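Local coordinates for putative electron transport related protein (Corynebacterium diphtheriae, PDB 4PQ1) that probably works as a thioredoxin-like thiol-disulfide oxidoreductase of the DsbF type, passing electrons through a redox-active pair of cysteines, at residues E30-D35 with D94-N99; E68-L73 with G100-S105; E26-G29 with D35-S38; I82-Y87 with S123-T128; D44-L49 with K152-L157. One frame throughout, in Å; residues are numbered along the deposited sequence. Where two conformers were deposited one is given.

Contact 1 of 5, residues E30-D35 with D94-N99; sequences EGLTSD and DFVKDN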
# COMPACT_ATOMS: atom_id res chain seq x y z
N GLU A 30 2.62 4.05 13.91
CA GLU A 30 3.83 3.40 14.40
C GLU A 30 4.49 2.64 13.24
O GLU A 30 3.82 1.91 12.51
CB GLU A 30 3.52 2.44 15.57
CG GLU A 30 4.75 1.70 16.10
CD GLU A 30 4.42 0.54 17.05
OE1 GLU A 30 3.36 0.58 17.70
OE2 GLU A 30 5.24 -0.41 17.14
N GLY A 31 5.78 2.83 13.06
CA GLY A 31 6.47 2.12 12.00
C GLY A 31 6.82 0.70 12.42
O GLY A 31 6.78 0.37 13.60
N LEU A 32 7.17 -0.13 11.44
CA LEU A 32 7.55 -1.50 11.72
C LEU A 32 9.04 -1.57 11.99
O LEU A 32 9.51 -2.39 12.78
CB LEU A 32 7.18 -2.41 10.55
CG LEU A 32 7.55 -3.89 10.63
CD1 LEU A 32 6.76 -4.57 11.74
CD2 LEU A 32 7.29 -4.53 9.27
N THR A 33 9.79 -0.70 11.33
CA THR A 33 11.23 -0.62 11.52
C THR A 33 11.68 0.81 11.80
O THR A 33 12.84 1.16 11.60
CB THR A 33 12.00 -1.17 10.30
OG1 THR A 33 11.54 -0.50 9.12
CG2 THR A 33 11.78 -2.69 10.16
N SER A 34 10.73 1.64 12.25
CA SER A 34 11.01 3.02 12.60
C SER A 34 9.98 3.52 13.61
O SER A 34 8.93 2.91 13.79
CB SER A 34 11.00 3.91 11.35
OG SER A 34 11.22 5.27 11.69
N ASP A 35 10.28 4.63 14.27
CA ASP A 35 9.35 5.22 15.23
C ASP A 35 7.99 5.51 14.61
O ASP A 35 6.98 4.92 15.00
CB ASP A 35 9.94 6.50 15.83
CG ASP A 35 10.98 6.23 16.91
OD1 ASP A 35 10.97 5.12 17.48
OD2 ASP A 35 11.80 7.13 17.19
N ASP A 94 11.45 -9.30 11.25
CA ASP A 94 12.38 -10.32 10.77
C ASP A 94 12.18 -10.57 9.28
O ASP A 94 13.14 -10.71 8.53
CB ASP A 94 12.19 -11.63 11.55
CG ASP A 94 12.88 -11.62 12.92
OD1 ASP A 94 13.85 -10.85 13.10
OD2 ASP A 94 12.46 -12.38 13.81
N PHE A 95 10.92 -10.63 8.87
CA PHE A 95 10.58 -10.80 7.45
C PHE A 95 11.16 -9.68 6.59
O PHE A 95 11.56 -9.92 5.45
CB PHE A 95 9.07 -10.86 7.26
CG PHE A 95 8.65 -11.00 5.83
CD1 PHE A 95 8.60 -12.26 5.24
CD2 PHE A 95 8.30 -9.89 5.07
CE1 PHE A 95 8.22 -12.40 3.92
CE2 PHE A 95 7.92 -10.02 3.74
CZ PHE A 95 7.88 -11.29 3.17
N VAL A 96 11.21 -8.47 7.12
CA VAL A 96 11.63 -7.32 6.31
C VAL A 96 13.14 -7.32 6.10
O VAL A 96 13.64 -7.02 5.01
CB VAL A 96 11.16 -5.98 6.95
CG1 VAL A 96 12.13 -4.86 6.64
CG2 VAL A 96 9.75 -5.62 6.46
N LYS A 97 13.88 -7.68 7.14
CA LYS A 97 15.33 -7.78 6.99
C LYS A 97 15.72 -8.99 6.17
O LYS A 97 16.69 -8.95 5.43
CB LYS A 97 16.03 -7.86 8.35
CG LYS A 97 17.56 -7.94 8.22
CD LYS A 97 18.27 -8.03 9.56
CE LYS A 97 19.75 -7.69 9.41
NZ LYS A 97 19.95 -6.32 8.84
N ASP A 98 14.97 -10.08 6.32
CA ASP A 98 15.34 -11.35 5.72
C ASP A 98 15.22 -11.30 4.21
O ASP A 98 15.93 -12.01 3.50
CB ASP A 98 14.48 -12.48 6.26
CG ASP A 98 14.94 -12.97 7.62
OD1 ASP A 98 15.87 -12.36 8.20
OD2 ASP A 98 14.34 -13.96 8.10
N ASN A 99 14.31 -10.46 3.74
CA ASN A 99 14.01 -10.42 2.32
C ASN A 99 14.48 -9.14 1.68
O ASN A 99 14.15 -8.87 0.54
CB ASN A 99 12.52 -10.63 2.10
CG ASN A 99 12.10 -12.06 2.40
OD1 ASN A 99 12.24 -12.94 1.55
ND2 ASN A 99 11.63 -12.31 3.62
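Thr33 and Val96 have the closest CA atoms, 8.5 Å apart, where the loop 30-35 passes the last turns of helix 89-98. The gap is bridged by side chains alone, and the contact is small. No hydrogen bond spans it. Val96 is the shared partner, and its two methyls divide the work. Val96 CG2 meets Leu32 CD2 tip to tip at 3.9 Å. Val96 CG1 lies 4.1 Å from Thr33 CG2. With chi1 at 178°, Leu32 swings its branch away from its own N and toward the helix. In Thr33 the methyl stands beside the backbone N, and it is this methyl that faces Val96. Leu32 and Val96 are buried, and Trp52 touches both from the central sheet. Thr33 is at the exposed margin. The loop is held by its own backbone bond, Gly31 N to Asp35 O at 3.1 Å. Outside the loop, Leu32 O accepts a bond from Gln93 NE2, and Lys89 NZ reaches both Glu30 OE2, as a salt bridge, and Gly31 O. On the helix side, Asn99 ND2 bonds Phe95 O at 3.0 Å, nearly straight at 171° and on a carbonyl lone pair. The arrangement is a beta-hairpin turn laid against a helix, here the turn between strands 28-30 and 36-38 on helix 89-98 of a thioredoxin-like fold.

Contact 2 of 5, residues E68-L73 with G100-S105; sequences EVHEYL and GITYPS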
# COMPACT_ATOMS: atom_id res chain seq x y z
N GLU A 68 10.73 -4.25 -6.12
CA GLU A 68 11.14 -3.83 -7.45
C GLU A 68 10.53 -2.46 -7.78
O GLU A 68 11.24 -1.52 -8.16
CB GLU A 68 10.70 -4.88 -8.46
CG GLU A 68 11.21 -4.67 -9.85
CD GLU A 68 10.73 -5.78 -10.77
OE1 GLU A 68 10.67 -6.95 -10.31
OE2 GLU A 68 10.40 -5.47 -11.93
N VAL A 69 9.21 -2.37 -7.62
CA VAL A 69 8.45 -1.13 -7.79
C VAL A 69 9.01 -0.01 -6.94
O VAL A 69 9.16 1.11 -7.42
CB VAL A 69 6.96 -1.35 -7.44
CG1 VAL A 69 6.19 -0.04 -7.49
CG2 VAL A 69 6.34 -2.36 -8.38
N HIS A 70 9.32 -0.30 -5.68
CA HIS A 70 9.88 0.71 -4.79
C HIS A 70 11.13 1.32 -5.37
O HIS A 70 11.32 2.54 -5.38
CB HIS A 70 10.20 0.13 -3.43
CG HIS A 70 10.77 1.12 -2.47
ND1 HIS A 70 10.04 2.18 -1.98
CD2 HIS A 70 12.00 1.22 -1.91
CE1 HIS A 70 10.80 2.90 -1.17
NE2 HIS A 70 11.99 2.33 -1.11
N GLU A 71 12.00 0.45 -5.88
CA GLU A 71 13.22 0.86 -6.53
C GLU A 71 12.94 1.61 -7.84
O GLU A 71 13.63 2.57 -8.15
CB GLU A 71 14.10 -0.35 -6.80
CG GLU A 71 14.62 -0.99 -5.54
CD GLU A 71 15.41 -2.25 -5.82
OE1 GLU A 71 15.33 -2.75 -6.96
OE2 GLU A 71 16.10 -2.74 -4.90
N TYR A 72 11.95 1.16 -8.59
CA TYR A 72 11.61 1.77 -9.87
C TYR A 72 11.13 3.21 -9.67
O TYR A 72 11.40 4.09 -10.49
CB TYR A 72 10.54 0.94 -10.60
CG TYR A 72 10.05 1.51 -11.92
CD1 TYR A 72 9.02 2.45 -11.95
CD2 TYR A 72 10.59 1.10 -13.13
CE1 TYR A 72 8.54 2.97 -13.17
CE2 TYR A 72 10.13 1.61 -14.35
CZ TYR A 72 9.11 2.54 -14.36
OH TYR A 72 8.66 3.04 -15.56
N LEU A 73 10.43 3.45 -8.56
CA LEU A 73 9.92 4.78 -8.27
C LEU A 73 11.05 5.73 -7.91
O LEU A 73 11.06 6.89 -8.32
CB LEU A 73 8.88 4.73 -7.14
CG LEU A 73 7.50 4.18 -7.50
CD1 LEU A 73 6.79 3.64 -6.25
CD2 LEU A 73 6.65 5.27 -8.16
N GLY A 100 15.28 -8.38 2.42
CA GLY A 100 15.86 -7.16 1.89
C GLY A 100 14.83 -6.11 1.47
O GLY A 100 15.02 -5.41 0.48
N ILE A 101 13.74 -6.03 2.22
CA ILE A 101 12.72 -5.01 2.00
C ILE A 101 13.21 -3.69 2.58
O ILE A 101 13.45 -3.59 3.78
CB ILE A 101 11.39 -5.41 2.68
CG1 ILE A 101 10.89 -6.77 2.18
CG2 ILE A 101 10.35 -4.32 2.51
CD1 ILE A 101 11.01 -6.99 0.70
N THR A 102 13.36 -2.67 1.75
CA THR A 102 13.95 -1.43 2.24
C THR A 102 12.95 -0.30 2.39
O THR A 102 13.33 0.80 2.78
CB THR A 102 15.09 -0.96 1.33
OG1 THR A 102 14.56 -0.59 0.06
CG2 THR A 102 16.10 -2.06 1.15
N TYR A 103 11.68 -0.56 2.09
CA TYR A 103 10.65 0.48 2.24
C TYR A 103 9.91 0.38 3.58
O TYR A 103 9.82 -0.71 4.17
CB TYR A 103 9.67 0.43 1.07
CG TYR A 103 8.94 -0.87 0.84
CD1 TYR A 103 7.78 -1.17 1.55
CD2 TYR A 103 9.37 -1.77 -0.12
CE1 TYR A 103 7.08 -2.35 1.32
CE2 TYR A 103 8.69 -2.95 -0.35
CZ TYR A 103 7.54 -3.23 0.37
OH TYR A 103 6.85 -4.39 0.15
N PRO A 104 9.38 1.52 4.07
CA PRO A 104 8.80 1.52 5.42
C PRO A 104 7.43 0.86 5.45
O PRO A 104 6.76 0.79 4.42
CB PRO A 104 8.69 3.01 5.74
CG PRO A 104 8.42 3.63 4.41
CD PRO A 104 9.16 2.81 3.39
N SER A 105 7.04 0.38 6.63
CA SER A 105 5.70 -0.16 6.84
C SER A 105 5.09 0.48 8.07
O SER A 105 5.77 0.71 9.06
CB SER A 105 5.72 -1.69 7.01
OG SER A 105 5.77 -2.36 5.76
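His70, on helix 63-73, presents one ring face to Tyr103 in the loop 100-105, and this is the tight part of the contact. Tyr103 CB sits over the centre of the imidazole, 3.5 Å from the His70 centroid and 10° off the ring normal. This is a CH-pi contact. The two rings are not stacked: their planes meet at 51° with centroids 5.5 Å apart. Tyr103 CD2 comes only to 3.9 Å from His70 CB. The torsions explain why the phenol is not the part that meets the imidazole. His70 has CG anti to its backbone N, and the ring reaches out from the helix. Tyr103 holds CG in the cleft between its N and C (chi1 58°), which leads the phenol away from the histidine. One face of its own ring carries Ile101 CG2.

The looser side is at Thr102, an exposed residue. Its OG1 approaches His70 CD2 at 3.7 Å, without a hydrogen bond to the ring. That hydroxyl is bonded instead to Gln67 NE2 on the same helix as His70. Gly100, with positive phi, ends the preceding helix in a Schellman motif and starts the loop toward this spot.

The polar anchor of the imidazole is the backbone N of Val79, which bonds His70 ND1. An amide N-H can only donate, so ND1 acts as the acceptor. This would probably favour the neutral form with its proton on NE2, while the pi face receives the CB of Tyr103.

Contact 3 of 5, residues E26-G29 with D35-S38; sequences EIRG and DSVS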
# COMPACT_ATOMS: atom_id res chain seq x y z
N GLU A 26 -5.76 11.22 6.23
CA GLU A 26 -4.41 11.27 6.78
C GLU A 26 -3.99 9.88 7.23
O GLU A 26 -4.68 9.22 8.01
CB GLU A 26 -4.34 12.24 7.96
CG GLU A 26 -2.92 12.48 8.45
CD GLU A 26 -2.87 12.83 9.93
OE1 GLU A 26 -3.46 12.07 10.73
OE2 GLU A 26 -2.25 13.85 10.29
N ILE A 27 -2.85 9.43 6.71
CA ILE A 27 -2.29 8.16 7.13
C ILE A 27 -0.97 8.42 7.84
O ILE A 27 -0.03 8.95 7.25
CB ILE A 27 -2.06 7.20 5.94
CG1 ILE A 27 -3.29 7.12 5.04
CG2 ILE A 27 -1.71 5.81 6.46
CD1 ILE A 27 -4.44 6.39 5.66
N ARG A 28 -0.93 8.06 9.12
CA ARG A 28 0.25 8.15 9.96
C ARG A 28 0.17 6.99 10.95
O ARG A 28 -0.93 6.50 11.22
CB ARG A 28 0.32 9.50 10.68
CG ARG A 28 1.72 9.94 11.07
CD ARG A 28 1.85 11.48 11.07
NE ARG A 28 3.25 11.91 11.28
CZ ARG A 28 3.66 13.17 11.36
NH1 ARG A 28 2.79 14.17 11.23
NH2 ARG A 28 4.95 13.44 11.55
N GLY A 29 1.31 6.54 11.48
CA GLY A 29 1.31 5.47 12.47
C GLY A 29 2.66 4.97 12.96
O GLY A 29 3.72 5.41 12.51
N ASP A 35 10.28 4.63 14.27
CA ASP A 35 9.35 5.22 15.23
C ASP A 35 7.99 5.51 14.61
O ASP A 35 6.98 4.92 15.00
CB ASP A 35 9.94 6.50 15.83
CG ASP A 35 10.98 6.23 16.91
OD1 ASP A 35 10.97 5.12 17.48
OD2 ASP A 35 11.80 7.13 17.19
N SER A 36 7.95 6.42 13.63
CA SER A 36 6.71 6.73 12.95
C SER A 36 6.86 6.56 11.45
O SER A 36 7.98 6.53 10.92
CB SER A 36 6.28 8.16 13.28
OG SER A 36 5.51 8.72 12.22
N VAL A 37 5.71 6.44 10.77
CA VAL A 37 5.63 6.42 9.31
C VAL A 37 4.42 7.26 8.91
O VAL A 37 3.35 7.12 9.51
CB VAL A 37 5.48 4.99 8.75
CG1 VAL A 37 5.23 5.02 7.26
CG2 VAL A 37 6.72 4.16 9.06
N SER A 38 4.57 8.12 7.91
CA SER A 38 3.51 9.08 7.56
C SER A 38 3.46 9.42 6.08
O SER A 38 4.48 9.80 5.51
CB SER A 38 3.72 10.37 8.33
OG SER A 38 5.03 10.85 8.11
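Arg28 lays its aliphatic chain along Ser38: chi1 of -155° points CG away from the arginine's own N, and the chain then runs extended to NE. Ser38 CB, not OG, is what this chain passes closest to. Arg28 CG and NE each come to 3.4 Å from Ser38 CB, while Ser38 OG stays 3.8 Å from Arg28 NE. Ser36 OG lies at the edge of the guanidinium, near its plane, 4.0 Å from Arg28 NE and without a hydrogen bond. The backbones form a two-stranded antiparallel beta hairpin, strands 28-30 and 36-38. Gly29 and Val37 are the hydrogen-bonded pair. Gly29 N donates to Val37 O at 2.9 Å, and Val37 N donates to Gly29 O at 2.8 Å. Arg28 and Ser38 are the non-hydrogen-bonded pair, with CA atoms only 4.2 Å apart. A CA-H...O contact, Arg28 CA to Val37 O at 3.3 Å, supplements the bonds. Arg28 and Ser38 share one face of the hairpin. Val37 points to the other, where it packs on Ile106 and Pro104. Just before the strand, Ile27 also packs on Ile106, and on Thr113 and Gln116 of helix 113-116.

Contact 4 of 5, residues I82-Y87 with S123-T128; sequences INVRDY and SVVPTT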
# COMPACT_ATOMS: atom_id res chain seq x y z
N ILE A 82 1.51 -1.63 4.81
CA ILE A 82 0.63 -1.57 5.97
C ILE A 82 0.55 -3.00 6.52
O ILE A 82 -0.20 -3.84 6.03
CB ILE A 82 -0.77 -1.03 5.60
CG1 ILE A 82 -0.63 0.39 5.03
CG2 ILE A 82 -1.71 -1.03 6.80
CD1 ILE A 82 -1.93 0.97 4.55
N ASN A 83 1.34 -3.26 7.55
CA ASN A 83 1.46 -4.60 8.13
C ASN A 83 0.25 -4.88 9.02
O ASN A 83 0.07 -4.21 10.05
CB ASN A 83 2.79 -4.69 8.88
CG ASN A 83 2.98 -6.01 9.63
OD1 ASN A 83 3.21 -6.01 10.83
ND2 ASN A 83 2.88 -7.13 8.92
N VAL A 84 -0.61 -5.81 8.59
CA VAL A 84 -1.81 -6.09 9.37
C VAL A 84 -1.78 -7.53 9.93
O VAL A 84 -1.13 -8.40 9.37
CB VAL A 84 -3.10 -5.88 8.52
CG1 VAL A 84 -3.12 -4.45 7.91
CG2 VAL A 84 -3.23 -6.93 7.43
N ARG A 85 -2.46 -7.74 11.05
CA ARG A 85 -2.68 -9.09 11.61
C ARG A 85 -1.38 -9.80 11.97
O ARG A 85 -1.35 -11.01 12.15
CB ARG A 85 -3.48 -9.95 10.64
CG ARG A 85 -4.97 -9.94 10.88
CD ARG A 85 -5.76 -10.37 9.65
NE ARG A 85 -6.77 -9.36 9.39
CZ ARG A 85 -7.37 -9.14 8.23
NH1 ARG A 85 -7.10 -9.87 7.15
NH2 ARG A 85 -8.27 -8.17 8.16
N ASP A 86 -0.31 -9.03 12.06
CA ASP A 86 0.93 -9.51 12.64
C ASP A 86 1.00 -9.00 14.07
O ASP A 86 1.53 -7.92 14.34
CB ASP A 86 2.13 -9.07 11.81
CG ASP A 86 2.62 -10.16 10.89
OD1 ASP A 86 2.67 -11.32 11.34
OD2 ASP A 86 2.97 -9.86 9.72
N TYR A 87 0.42 -9.78 14.98
CA TYR A 87 0.29 -9.37 16.38
C TYR A 87 1.60 -9.52 17.12
O TYR A 87 1.79 -8.93 18.18
CB TYR A 87 -0.81 -10.18 17.06
CG TYR A 87 -2.12 -10.04 16.34
CD1 TYR A 87 -2.74 -8.80 16.23
CD2 TYR A 87 -2.73 -11.14 15.75
CE1 TYR A 87 -3.95 -8.66 15.54
CE2 TYR A 87 -3.94 -11.01 15.07
CZ TYR A 87 -4.55 -9.77 14.98
OH TYR A 87 -5.74 -9.64 14.31
N SER A 123 -10.85 -7.32 4.99
CA SER A 123 -10.75 -8.75 4.77
C SER A 123 -9.70 -9.12 3.71
O SER A 123 -9.24 -10.25 3.68
CB SER A 123 -12.10 -9.29 4.33
OG SER A 123 -12.51 -8.59 3.17
N VAL A 124 -9.34 -8.19 2.84
CA VAL A 124 -8.54 -8.53 1.67
C VAL A 124 -7.07 -8.20 1.88
O VAL A 124 -6.69 -7.04 1.93
CB VAL A 124 -9.06 -7.80 0.41
CG1 VAL A 124 -8.24 -8.20 -0.83
CG2 VAL A 124 -10.56 -8.09 0.21
N VAL A 125 -6.25 -9.24 2.00
CA VAL A 125 -4.81 -9.09 2.12
C VAL A 125 -4.17 -10.14 1.23
O VAL A 125 -4.47 -11.32 1.35
CB VAL A 125 -4.31 -9.27 3.58
CG1 VAL A 125 -2.80 -9.13 3.65
CG2 VAL A 125 -4.95 -8.26 4.48
N PRO A 126 -3.27 -9.72 0.32
CA PRO A 126 -2.83 -8.33 0.19
C PRO A 126 -3.82 -7.44 -0.58
O PRO A 126 -4.70 -7.94 -1.28
CB PRO A 126 -1.51 -8.47 -0.56
CG PRO A 126 -1.75 -9.64 -1.46
CD PRO A 126 -2.65 -10.58 -0.70
N THR A 127 -3.69 -6.14 -0.37
CA THR A 127 -4.36 -5.10 -1.16
C THR A 127 -3.29 -4.10 -1.53
O THR A 127 -2.43 -3.77 -0.71
CB THR A 127 -5.50 -4.39 -0.40
OG1 THR A 127 -6.61 -5.29 -0.25
CG2 THR A 127 -5.99 -3.07 -1.14
N THR A 128 -3.33 -3.63 -2.78
CA THR A 128 -2.39 -2.60 -3.19
C THR A 128 -3.12 -1.39 -3.74
O THR A 128 -3.97 -1.51 -4.63
CB THR A 128 -1.41 -3.12 -4.25
OG1 THR A 128 -0.64 -4.18 -3.69
CG2 THR A 128 -0.48 -2.00 -4.68
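Arg85 brings its guanidinium to the loop 123-126 with Ser123 O at the edge, near its plane, 4.1 Å from NH1. This is too long to count as a bond; Arg85 NH2 is hydrogen-bonded instead to Ala122 O, one residue earlier. Val125 CG2 touches the group obliquely, 3.8 Å from Arg85 NH1. The bend at chi3 (-129°) helps turn the head toward this loop. The Tyr87 ring carries the backbone C of Arg85 over one face. Next to the arginine, Val84 CG2 and Val125 CG2 meet at 3.7 Å, the two side chains passing in opposite directions. Each segment is braced internally. Asn83 ND2 bonds Asp86 OD2 at 2.8 Å, on the lone pair facing away from the other oxygen. Thr127 OG1 donates to Val124 O at 2.8 Å from above the carbonyl plane. The peptide bond before Pro126 is cis, matching the cis-proline loop of the thioredoxin fold. Consistent with that, Val125 and Pro126 touch Cys59 of the Cys56-Cys59 disulfide. The contact thus joins the ends of strands 77-83 and 127-131, which flank strand 46-52, beside the cysteine-bearing helix 57-61, while Asp86 packs on helix 89-98.

Contact 5 of 5, residues D44-L49 with K152-L157; sequences DKIVVL and KVIDSL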
# COMPACT_ATOMS: atom_id res chain seq x y z
N ASP A 44 3.29 15.27 -2.61
CA ASP A 44 3.62 15.53 -4.02
C ASP A 44 4.47 14.42 -4.63
O ASP A 44 5.01 14.56 -5.73
CB ASP A 44 4.32 16.89 -4.16
CG ASP A 44 3.43 18.03 -3.69
OD1 ASP A 44 2.29 18.14 -4.21
OD2 ASP A 44 3.85 18.79 -2.78
N LYS A 45 4.55 13.30 -3.93
CA LYS A 45 5.24 12.12 -4.45
C LYS A 45 4.26 10.96 -4.65
O LYS A 45 3.24 10.85 -3.95
CB LYS A 45 6.36 11.71 -3.51
CG LYS A 45 7.43 12.76 -3.26
CD LYS A 45 8.42 12.83 -4.41
CE LYS A 45 9.70 13.55 -4.00
NZ LYS A 45 10.51 13.95 -5.19
N ILE A 46 4.54 10.10 -5.62
CA ILE A 46 3.74 8.91 -5.84
C ILE A 46 3.90 7.95 -4.65
O ILE A 46 4.99 7.81 -4.10
CB ILE A 46 4.14 8.20 -7.15
CG1 ILE A 46 3.84 9.09 -8.35
CG2 ILE A 46 3.42 6.88 -7.29
CD1 ILE A 46 4.32 8.48 -9.65
N VAL A 47 2.81 7.32 -4.24
CA VAL A 47 2.84 6.44 -3.09
C VAL A 47 2.06 5.15 -3.37
O VAL A 47 0.86 5.19 -3.68
CB VAL A 47 2.28 7.11 -1.83
CG1 VAL A 47 2.20 6.10 -0.71
CG2 VAL A 47 3.16 8.30 -1.41
N VAL A 48 2.75 4.02 -3.25
CA VAL A 48 2.10 2.72 -3.41
C VAL A 48 1.89 2.08 -2.04
O VAL A 48 2.86 1.66 -1.39
CB VAL A 48 2.92 1.78 -4.32
CG1 VAL A 48 2.21 0.45 -4.47
CG2 VAL A 48 3.14 2.42 -5.67
N LEU A 49 0.63 2.01 -1.62
CA LEU A 49 0.24 1.38 -0.35
C LEU A 49 -0.04 -0.10 -0.53
O LEU A 49 -0.75 -0.50 -1.46
CB LEU A 49 -1.02 2.03 0.23
CG LEU A 49 -1.04 3.52 0.50
CD1 LEU A 49 -2.48 3.93 0.74
CD2 LEU A 49 -0.16 3.82 1.70
N LYS A 152 2.69 -0.20 -14.80
CA LYS A 152 1.80 0.28 -15.83
C LYS A 152 0.97 1.44 -15.34
O LYS A 152 0.81 2.44 -16.04
CB LYS A 152 0.90 -0.85 -16.33
CG LYS A 152 1.63 -1.79 -17.27
CD LYS A 152 0.67 -2.75 -17.94
CE LYS A 152 1.38 -3.52 -19.04
NZ LYS A 152 0.50 -4.51 -19.72
N VAL A 153 0.44 1.31 -14.12
CA VAL A 153 -0.28 2.41 -13.51
C VAL A 153 0.69 3.55 -13.24
O VAL A 153 0.39 4.71 -13.56
CB VAL A 153 -0.95 2.03 -12.19
CG1 VAL A 153 -1.71 3.25 -11.63
CG2 VAL A 153 -1.87 0.83 -12.38
N ILE A 154 1.83 3.21 -12.66
CA ILE A 154 2.84 4.22 -12.31
C ILE A 154 3.11 5.12 -13.50
O ILE A 154 2.98 6.34 -13.41
CB ILE A 154 4.17 3.58 -11.83
CG1 ILE A 154 4.00 2.91 -10.46
CG2 ILE A 154 5.27 4.64 -11.73
CD1 ILE A 154 3.54 3.85 -9.39
N ASP A 155 3.45 4.51 -14.64
CA ASP A 155 3.77 5.24 -15.85
C ASP A 155 2.65 6.20 -16.31
O ASP A 155 2.92 7.29 -16.80
CB ASP A 155 4.10 4.25 -16.96
CG ASP A 155 5.47 3.63 -16.78
OD1 ASP A 155 6.27 4.20 -16.00
OD2 ASP A 155 5.75 2.59 -17.41
N SER A 156 1.40 5.79 -16.15
CA SER A 156 0.27 6.61 -16.57
C SER A 156 0.14 7.88 -15.73
O SER A 156 -0.57 8.81 -16.12
CB SER A 156 -1.03 5.80 -16.50
OG SER A 156 -1.54 5.73 -15.18
N LEU A 157 0.82 7.93 -14.60
CA LEU A 157 0.74 9.09 -13.71
C LEU A 157 1.80 10.12 -14.06
O LEU A 157 1.97 10.48 -15.22
CB LEU A 157 0.89 8.67 -12.25
CG LEU A 157 -0.16 7.71 -11.68
CD1 LEU A 157 0.25 7.29 -10.29
CD2 LEU A 157 -1.54 8.34 -11.67
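Ile154 pushes its CD1 methyl into the shallow hollow between Ile46 and Val48, two residues apart on one face of strand 46-52. The methyl is 3.7 Å from Ile46 CG2 and 4.0 Å from Val48 CG2. Ile154 CG1 stands beside its backbone N (chi1 -69°), and the second turn (chi2 -59°) swings the tip down to the strand. Ile154 and Val48 cross at about a right angle, and CD1 is the isoleucine atom that touches the strand's side chains. Ile46 is the second bump, pointing from the strand toward the helix. Its chain is extended beyond CB (chi2 176°) and its CD1 reaches Leu157 CD1 at 4.3 Å, a looser touch near the C-terminal end. This is the sheet-helix layer of a thioredoxin-like fold, with helix 147-156 lying across inner strand 46-52 and its neighbours. Leu73 of helix 63-73 joins the cluster, touching Ile46, Val48 and Ile154, so both helices share this face of the strand. Val130 of the neighbouring strand 127-131 also meets Ile154. Near the end of the helix, Ser156 OG donates to Val153 O at 2.7 Å, on a carbonyl lone pair. Leu157 is the exposed member, and it also rests on Ala138, Arg21 and Asp132.

From the N terminus, contact 3 closes first, a short hairpin made before any other loop ends. Contact 1 starts in the turn of that hairpin and closes on helix 89-98; the two share Asp35. Contact 5 opens next on strand 46-52 and closes last, at the C-terminal helix, so contacts 2 and 4 fall within its span. Contact 1 crosses contacts 2, 4 and 5, and contact 2 crosses contact 4. Physically, contact 1 meets contact 2 through Leu32 N and Ser105 O, and contact 2 meets contact 5 at Leu73 and at Tyr72 with Asp155. Contacts 4 and 5 meet on the central sheet, between Thr128 and Val48.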